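Local coordinates for protein putative lipase (Bacteroides thetaiotaomicron VPI-5482, PDB 3BZW) that probably acts as a lipase-like acylhydrolase of the GDSL/SGNH hydrolase family, with lysophospholipase activity as a tentative assignment, at residues Y101-P106 with Y187-C191; G108-T112 with E204-I208. All coordinates share one frame; numbering follows the deposited sequence.

Contact 1 of 2, residues Y101-P106 with Y187-C191; sequences YNSSVP and YQNGC
Y101 and N189 make the main polar link between the end of helix 98-102 and the loop Y187-C191. N189 ND2 donates to Y101 O at 2.9 Å, meeting a lone pair in the carbonyl plane and lying close to the plane of its own amide. Y101 O also accepts from the backbone N of S104, while ND2 has a second partner in Y198 OH on helix 195-210. At the other end of the amide, OD1 accepts from C191 N at 3.0 Å, closing an Asx turn in which the donor stands well above the carbonyl plane, and from E193 N. Bonds at both ends leave the N189 side chain little freedom to flip. A second side-chain bond runs from Y101 OH to Y187 O (2.7 Å), the acceptor lying at the ring edge. With CG anti to the backbone N (chi1 158°), the Y101 ring extends along the loop and slides past N189, ring and amide planes only 21° apart.

The helix ends in a Schellman motif with S104, at positive phi, as the C-prime residue. Helix 98-102 itself starts within a G-T-N-D sequence matching the GxND block of SGNH hydrolases; the asparagine of that block contributes to the oxyanion hole in relatives, and N99 may do so here.

S104 OG receives a weak, bent bond from G190 N at 2.7 Å, and a water links N102 O with that same nitrogen, its bond to G190 again weak. Apolar and sulfur contacts complete the junction: Y101 CE1 lies 3.8 Å from N189 CB, and C191 SG comes within 3.4 Å of S104 O. The Y187 ring also forms a cation-pi contact with K133 of a second subunit, which also bonds to the backbone of Q188.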
ATOM      1  N   TYR A 101     -16.832 -26.716   4.593  1.00  2.98           N
ATOM      2  CA  TYR A 101     -15.483 -26.607   4.047  1.00  4.79           C
ATOM      3  C   TYR A 101     -15.051 -27.964   3.500  1.00  5.69           C
ATOM      4  O   TYR A 101     -14.643 -28.084   2.345  1.00  6.09           O
ATOM      5  CB  TYR A 101     -14.488 -26.161   5.126  1.00  3.27           C
ATOM      6  CG  TYR A 101     -13.049 -26.524   4.802  1.00  4.21           C
ATOM      7  CD1 TYR A 101     -12.325 -25.828   3.831  1.00  3.21           C
ATOM      8  CD2 TYR A 101     -12.433 -27.602   5.438  1.00  4.86           C
ATOM      9  CE1 TYR A 101     -11.010 -26.207   3.498  1.00  5.30           C
ATOM     10  CE2 TYR A 101     -11.137 -27.990   5.115  1.00  4.97           C
ATOM     11  CZ  TYR A 101     -10.432 -27.294   4.147  1.00  6.03           C
ATOM     12  OH  TYR A 101      -9.159 -27.704   3.838  1.00  5.94           O
ATOM     13  N   ASN A 102     -15.155 -28.991   4.336  1.00  5.07           N
ATOM     14  CA  ASN A 102     -14.749 -30.331   3.935  1.00  5.24           C
ATOM     15  C   ASN A 102     -15.518 -30.860   2.725  1.00  5.88           C
ATOM     16  O   ASN A 102     -14.960 -31.583   1.898  1.00  7.09           O
ATOM     17  CB  ASN A 102     -14.915 -31.303   5.107  1.00  5.29           C
ATOM     18  CG  ASN A 102     -14.447 -32.705   4.765  1.00  5.19           C
ATOM     19  OD1 ASN A 102     -15.192 -33.680   4.913  1.00  7.63           O
ATOM     20  ND2 ASN A 102     -13.207 -32.812   4.305  1.00  3.14           N
ATOM     21  N   SER A 103     -16.787 -30.486   2.611  1.00  5.48           N
ATOM     22  CA  SER A 103     -17.614 -30.954   1.506  1.00  5.86           C
ATOM     23  C   SER A 103     -17.567 -30.061   0.267  1.00  5.77           C
ATOM     24  O   SER A 103     -18.389 -30.199  -0.643  1.00  6.71           O
ATOM     25  CB  SER A 103     -19.056 -31.128   1.984  1.00  6.70           C
ATOM     26  OG  SER A 103     -19.112 -32.104   3.019  1.00  7.94           O
ATOM     27  N   SER A 104     -16.600 -29.150   0.242  1.00  5.42           N
ATOM     28  CA  SER A 104     -16.401 -28.232  -0.880  1.00  5.27           C
ATOM     29  C   SER A 104     -17.644 -27.456  -1.308  1.00  5.68           C
ATOM     30  O   SER A 104     -17.945 -27.369  -2.501  1.00  5.68           O
ATOM     31  CB  SER A 104     -15.844 -28.993  -2.090  1.00  6.06           C
ATOM     32  OG  SER A 104     -14.637 -29.655  -1.759  1.00  6.38           O
ATOM     33  N   VAL A 105     -18.360 -26.891  -0.341  1.00  4.69           N
ATOM     34  CA  VAL A 105     -19.550 -26.095  -0.633  1.00  6.00           C
ATOM     35  C   VAL A 105     -19.082 -24.724  -1.120  1.00  6.50           C
ATOM     36  O   VAL A 105     -18.426 -23.992  -0.381  1.00  6.44           O
ATOM     37  CB  VAL A 105     -20.425 -25.886   0.640  1.00  5.75           C
ATOM     38  CG1 VAL A 105     -21.610 -24.984   0.313  1.00  6.24           C
ATOM     39  CG2 VAL A 105     -20.910 -27.224   1.173  1.00  4.48           C
ATOM     40  N   PRO A 106     -19.414 -24.355  -2.368  1.00  6.30           N
ATOM     41  CA  PRO A 106     -18.991 -23.050  -2.887  1.00  6.01           C
ATOM     42  C   PRO A 106     -19.456 -21.917  -1.974  1.00  5.98           C
ATOM     43  O   PRO A 106     -20.575 -21.946  -1.457  1.00  5.74           O
ATOM     44  CB  PRO A 106     -19.650 -22.994  -4.263  1.00  6.33           C
ATOM     45  CG  PRO A 106     -19.701 -24.440  -4.666  1.00  8.13           C
ATOM     46  CD  PRO A 106     -20.162 -25.106  -3.391  1.00  5.85           C
ATOM     47  N   TYR A 187      -4.450 -27.124   3.178  1.00  4.44           N
ATOM     48  CA  TYR A 187      -4.919 -27.401   1.819  1.00  5.01           C
ATOM     49  C   TYR A 187      -6.272 -26.768   1.511  1.00  5.04           C
ATOM     50  O   TYR A 187      -7.135 -26.687   2.386  1.00  6.21           O
ATOM     51  CB  TYR A 187      -5.088 -28.904   1.609  1.00  5.33           C
ATOM     52  CG  TYR A 187      -3.838 -29.737   1.690  1.00  6.42           C
ATOM     53  CD1 TYR A 187      -3.047 -29.945   0.565  1.00  6.18           C
ATOM     54  CD2 TYR A 187      -3.475 -30.369   2.881  1.00  5.87           C
ATOM     55  CE1 TYR A 187      -1.924 -30.771   0.615  1.00  7.55           C
ATOM     56  CE2 TYR A 187      -2.356 -31.194   2.949  1.00  6.64           C
ATOM     57  CZ  TYR A 187      -1.588 -31.390   1.806  1.00  7.55           C
ATOM     58  OH  TYR A 187      -0.488 -32.207   1.859  1.00  8.00           O
ATOM     59  N   GLN A 188      -6.464 -26.338   0.265  1.00  3.95           N
ATOM     60  CA  GLN A 188      -7.756 -25.799  -0.142  1.00  3.85           C
ATOM     61  C   GLN A 188      -8.631 -27.039  -0.311  1.00  4.73           C
ATOM     62  O   GLN A 188      -8.110 -28.152  -0.472  1.00  4.24           O
ATOM     63  CB  GLN A 188      -7.673 -25.076  -1.497  1.00  4.80           C
ATOM     64  CG  GLN A 188      -6.772 -23.848  -1.526  1.00  4.61           C
ATOM     65  CD  GLN A 188      -6.897 -23.052  -2.823  1.00  6.67           C
ATOM     66  OE1 GLN A 188      -7.118 -23.616  -3.893  1.00  6.11           O
ATOM     67  NE2 GLN A 188      -6.743 -21.734  -2.727  1.00  5.88           N
ATOM     68  N   ASN A 189      -9.947 -26.861  -0.267  1.00  3.82           N
ATOM     69  CA  ASN A 189     -10.851 -27.986  -0.456  1.00  4.81           C
ATOM     70  C   ASN A 189     -11.054 -28.198  -1.951  1.00  6.65           C
ATOM     71  O   ASN A 189     -10.304 -27.663  -2.769  1.00  5.99           O
ATOM     72  CB  ASN A 189     -12.204 -27.733   0.219  1.00  4.44           C
ATOM     73  CG  ASN A 189     -12.870 -26.460  -0.257  1.00  4.64           C
ATOM     74  OD1 ASN A 189     -12.519 -25.909  -1.300  1.00  5.01           O
ATOM     75  ND2 ASN A 189     -13.851 -25.993   0.503  1.00  3.22           N
ATOM     76  N   GLY A 190     -12.085 -28.966  -2.295  1.00  7.32           N
ATOM     77  CA  GLY A 190     -12.380 -29.267  -3.683  1.00  8.94           C
ATOM     78  C   GLY A 190     -12.852 -28.117  -4.553  1.00  9.73           C
ATOM     79  O   GLY A 190     -12.881 -28.254  -5.778  1.00  9.72           O
ATOM     80  N   CYS A 191     -13.245 -26.995  -3.955  1.00  9.79           N
ATOM     81  CA  CYS A 191     -13.681 -25.874  -4.774  1.00  9.22           C
ATOM     82  C   CYS A 191     -12.737 -24.679  -4.671  1.00  8.25           C
ATOM     83  O   CYS A 191     -13.131 -23.539  -4.899  1.00  9.01           O
ATOM     84  CB  CYS A 191     -15.141 -25.475  -4.463  1.00 10.20           C
ATOM     85  SG  CYS A 191     -15.560 -24.992  -2.776  1.00 10.30           S
TER
HETATM   86  O   HOH W   1     -12.270 -31.030   0.222  1.00  8.14           O

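Contact 2 of 2, residues G108-T112 with E204-I208; sequences GEWFT and EAGNI
Where the long antiparallel hairpin of strands 111-122 and 127-136 leaves the body of the subunit, W110 and F111 at its base pack against helix 195-210 through E204, A205 and I208. The CH-pi contact of I208 with the indole dominates. I208 CD1 stands 3.4 Å from the centroid of the five-membered ring of W110, only 14° off the ring normal, and approaches W110 CE2 to 3.3 Å, a tight fit. An extended side chain (chi2 172°) carries this methyl outward from the helix onto the ring face, and the two side chains cross at about a right angle. The other branch of the same residue serves F111: I208 CG2 lies 4.1 Å from F111 CZ as these side chains slide past each other. A205 adds a looser touch, its CB 4.3 Å from W110 CH2.

E204, one turn before I208 on the helix, meets the indole from a different direction. Its OE1 lies at the ring edge, near the plane, and accepts a weak hydrogen bond from W110 NE1 at 3.5 Å; the carboxylate plane is inclined 67° to the ring.

Helix 143-157 shares in the packing: R144 and I147 touch W110, N148 ND2 bonds to W110 O, and A205 rests on I147 and I151. The indole thus touches both helices at the point where the hairpin begins. Elsewhere on helix 195-210, N207 bonds to several side chains of a third subunit, including D215 and K203.

With a methyl over one indole face and a carboxylate at the N-H edge, this junction relies mainly on apolar contact; the long polar bond probably adds little strength, but favours an orientation of the ring with NE1 directed at E204.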
ATOM      1  N   GLY A 108     -20.103 -18.735  -2.743  1.00  7.71           N
ATOM      2  CA  GLY A 108     -21.210 -18.014  -3.347  1.00  8.05           C
ATOM      3  C   GLY A 108     -21.223 -16.512  -3.136  1.00  9.30           C
ATOM      4  O   GLY A 108     -20.174 -15.880  -2.998  1.00  8.31           O
ATOM      5  N   GLU A 109     -22.428 -15.946  -3.098  1.00  6.92           N
ATOM      6  CA  GLU A 109     -22.617 -14.510  -2.934  1.00  8.30           C
ATOM      7  C   GLU A 109     -23.711 -14.221  -1.905  1.00  6.58           C
ATOM      8  O   GLU A 109     -24.651 -14.996  -1.760  1.00  6.95           O
ATOM      9  CB  GLU A 109     -23.023 -13.883  -4.273  1.00  8.46           C
ATOM     10  CG  GLU A 109     -22.104 -14.201  -5.448  1.00 10.42           C
ATOM     11  CD  GLU A 109     -20.783 -13.453  -5.396  1.00 11.92           C
ATOM     12  OE1 GLU A 109     -20.631 -12.547  -4.544  1.00 12.51           O
ATOM     13  OE2 GLU A 109     -19.898 -13.766  -6.225  1.00 12.18           O
ATOM     14  N   TRP A 110     -23.596 -13.091  -1.214  1.00  6.66           N
ATOM     15  CA  TRP A 110     -24.582 -12.709  -0.203  1.00  6.87           C
ATOM     16  C   TRP A 110     -25.892 -12.184  -0.791  1.00  6.93           C
ATOM     17  O   TRP A 110     -26.978 -12.557  -0.343  1.00  6.85           O
ATOM     18  CB  TRP A 110     -24.015 -11.624   0.723  1.00  4.18           C
ATOM     19  CG  TRP A 110     -22.874 -12.051   1.603  1.00  4.87           C
ATOM     20  CD1 TRP A 110     -21.583 -11.604   1.547  1.00  5.15           C
ATOM     21  CD2 TRP A 110     -22.939 -12.952   2.717  1.00  4.89           C
ATOM     22  NE1 TRP A 110     -20.843 -12.168   2.562  1.00  4.32           N
ATOM     23  CE2 TRP A 110     -21.649 -12.998   3.293  1.00  4.38           C
ATOM     24  CE3 TRP A 110     -23.964 -13.723   3.286  1.00  5.24           C
ATOM     25  CZ2 TRP A 110     -21.355 -13.786   4.414  1.00  5.60           C
ATOM     26  CZ3 TRP A 110     -23.671 -14.508   4.402  1.00  5.02           C
ATOM     27  CH2 TRP A 110     -22.375 -14.531   4.953  1.00  6.43           C
ATOM     28  N   PHE A 111     -25.778 -11.309  -1.787  1.00  7.12           N
ATOM     29  CA  PHE A 111     -26.941 -10.684  -2.417  1.00  7.68           C
ATOM     30  C   PHE A 111     -26.849 -10.647  -3.937  1.00  8.09           C
ATOM     31  O   PHE A 111     -25.825 -10.983  -4.533  1.00  7.73           O
ATOM     32  CB  PHE A 111     -27.045  -9.208  -2.004  1.00  7.52           C
ATOM     33  CG  PHE A 111     -27.182  -8.964  -0.531  1.00  7.13           C
ATOM     34  CD1 PHE A 111     -28.440  -8.852   0.053  1.00  7.16           C
ATOM     35  CD2 PHE A 111     -26.055  -8.770   0.262  1.00  6.63           C
ATOM     36  CE1 PHE A 111     -28.576  -8.541   1.401  1.00  6.88           C
ATOM     37  CE2 PHE A 111     -26.176  -8.458   1.614  1.00  7.67           C
ATOM     38  CZ  PHE A 111     -27.440  -8.341   2.186  1.00  7.12           C
ATOM     39  N   THR A 112     -27.948 -10.206  -4.543  1.00  8.24           N
ATOM     40  CA  THR A 112     -28.020  -9.956  -5.979  1.00  9.42           C
ATOM     41  C   THR A 112     -28.463  -8.486  -5.933  1.00  9.40           C
ATOM     42  O   THR A 112     -29.058  -8.058  -4.939  1.00  7.04           O
ATOM     43  CB  THR A 112     -29.098 -10.799  -6.698  1.00 10.66           C
ATOM     44  OG1 THR A 112     -30.379 -10.551  -6.108  1.00 13.83           O
ATOM     45  CG2 THR A 112     -28.760 -12.288  -6.614  1.00 11.13           C
ATOM     46  N   GLU A 204     -18.600 -12.205   9.051  1.00  6.13           N
ATOM     47  CA  GLU A 204     -19.247 -11.154   8.264  1.00  8.49           C
ATOM     48  C   GLU A 204     -20.759 -11.125   8.451  1.00  6.11           C
ATOM     49  O   GLU A 204     -21.385 -10.067   8.353  1.00  6.69           O
ATOM     50  CB  GLU A 204     -18.922 -11.347   6.785  1.00  8.92           C
ATOM     51  CG  GLU A 204     -17.500 -10.961   6.427  1.00 14.26           C
ATOM     52  CD  GLU A 204     -17.006 -11.652   5.176  1.00 16.22           C
ATOM     53  OE1 GLU A 204     -17.827 -11.916   4.275  1.00 17.52           O
ATOM     54  OE2 GLU A 204     -15.789 -11.922   5.093  1.00 19.82           O
ATOM     55  N   ALA A 205     -21.345 -12.287   8.711  1.00  4.94           N
ATOM     56  CA  ALA A 205     -22.790 -12.375   8.901  1.00  5.43           C
ATOM     57  C   ALA A 205     -23.259 -11.538  10.090  1.00  6.75           C
ATOM     58  O   ALA A 205     -24.416 -11.122  10.141  1.00  7.63           O
ATOM     59  CB  ALA A 205     -23.211 -13.835   9.082  1.00  6.04           C
ATOM     60  N   GLY A 206     -22.365 -11.291  11.043  1.00  5.72           N
ATOM     61  CA  GLY A 206     -22.724 -10.497  12.205  1.00  5.90           C
ATOM     62  C   GLY A 206     -23.352  -9.164  11.827  1.00  7.33           C
ATOM     63  O   GLY A 206     -24.428  -8.821  12.319  1.00  6.88           O
ATOM     64  N   ASN A 207     -22.684  -8.407  10.959  1.00  5.91           N
ATOM     65  CA  ASN A 207     -23.199  -7.112  10.515  1.00  6.88           C
ATOM     66  C   ASN A 207     -24.238  -7.261   9.413  1.00  6.41           C
ATOM     67  O   ASN A 207     -25.211  -6.509   9.362  1.00  6.97           O
ATOM     68  CB  ASN A 207     -22.058  -6.219  10.012  1.00  6.98           C
ATOM     69  CG  ASN A 207     -21.214  -5.662  11.136  1.00  8.97           C
ATOM     70  OD1 ASN A 207     -19.986  -5.725  11.093  1.00  9.63           O
ATOM     71  ND2 ASN A 207     -21.869  -5.097  12.147  1.00  8.63           N
ATOM     72  N   ILE A 208     -24.030  -8.222   8.522  1.00  5.65           N
ATOM     73  CA  ILE A 208     -24.973  -8.431   7.432  1.00  5.71           C
ATOM     74  C   ILE A 208     -26.374  -8.752   7.949  1.00  5.59           C
ATOM     75  O   ILE A 208     -27.368  -8.222   7.438  1.00  5.85           O
ATOM     76  CB  ILE A 208     -24.517  -9.578   6.508  1.00  5.70           C
ATOM     77  CG1 ILE A 208     -23.223  -9.182   5.790  1.00  5.62           C
ATOM     78  CG2 ILE A 208     -25.620  -9.899   5.495  1.00  3.88           C
ATOM     79  CD1 ILE A 208     -22.587 -10.308   4.996  1.00  7.19           C
TER

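Overall arrangement
The centres of contacts 1 and 2 lie about 19 Å apart, and their first segments, 101-106 and 108-112, follow one another with a single residue between them, leading from the end of helix 98-102 to strand 111-122. Their second segments come in the same order, 187-191 in the loop before helix 195-210 and 204-208 on that helix, so the two contacts interlace along the chain. Contact 1 thus ties the loop entering this helix to the region after strand 91-95 of the parallel sheet, whereas contact 2 seats the base of the hairpin on the helix itself. Together they fix both ends of the connection between helix 98-102 and the hairpin, beside surfaces used by neighbouring subunits.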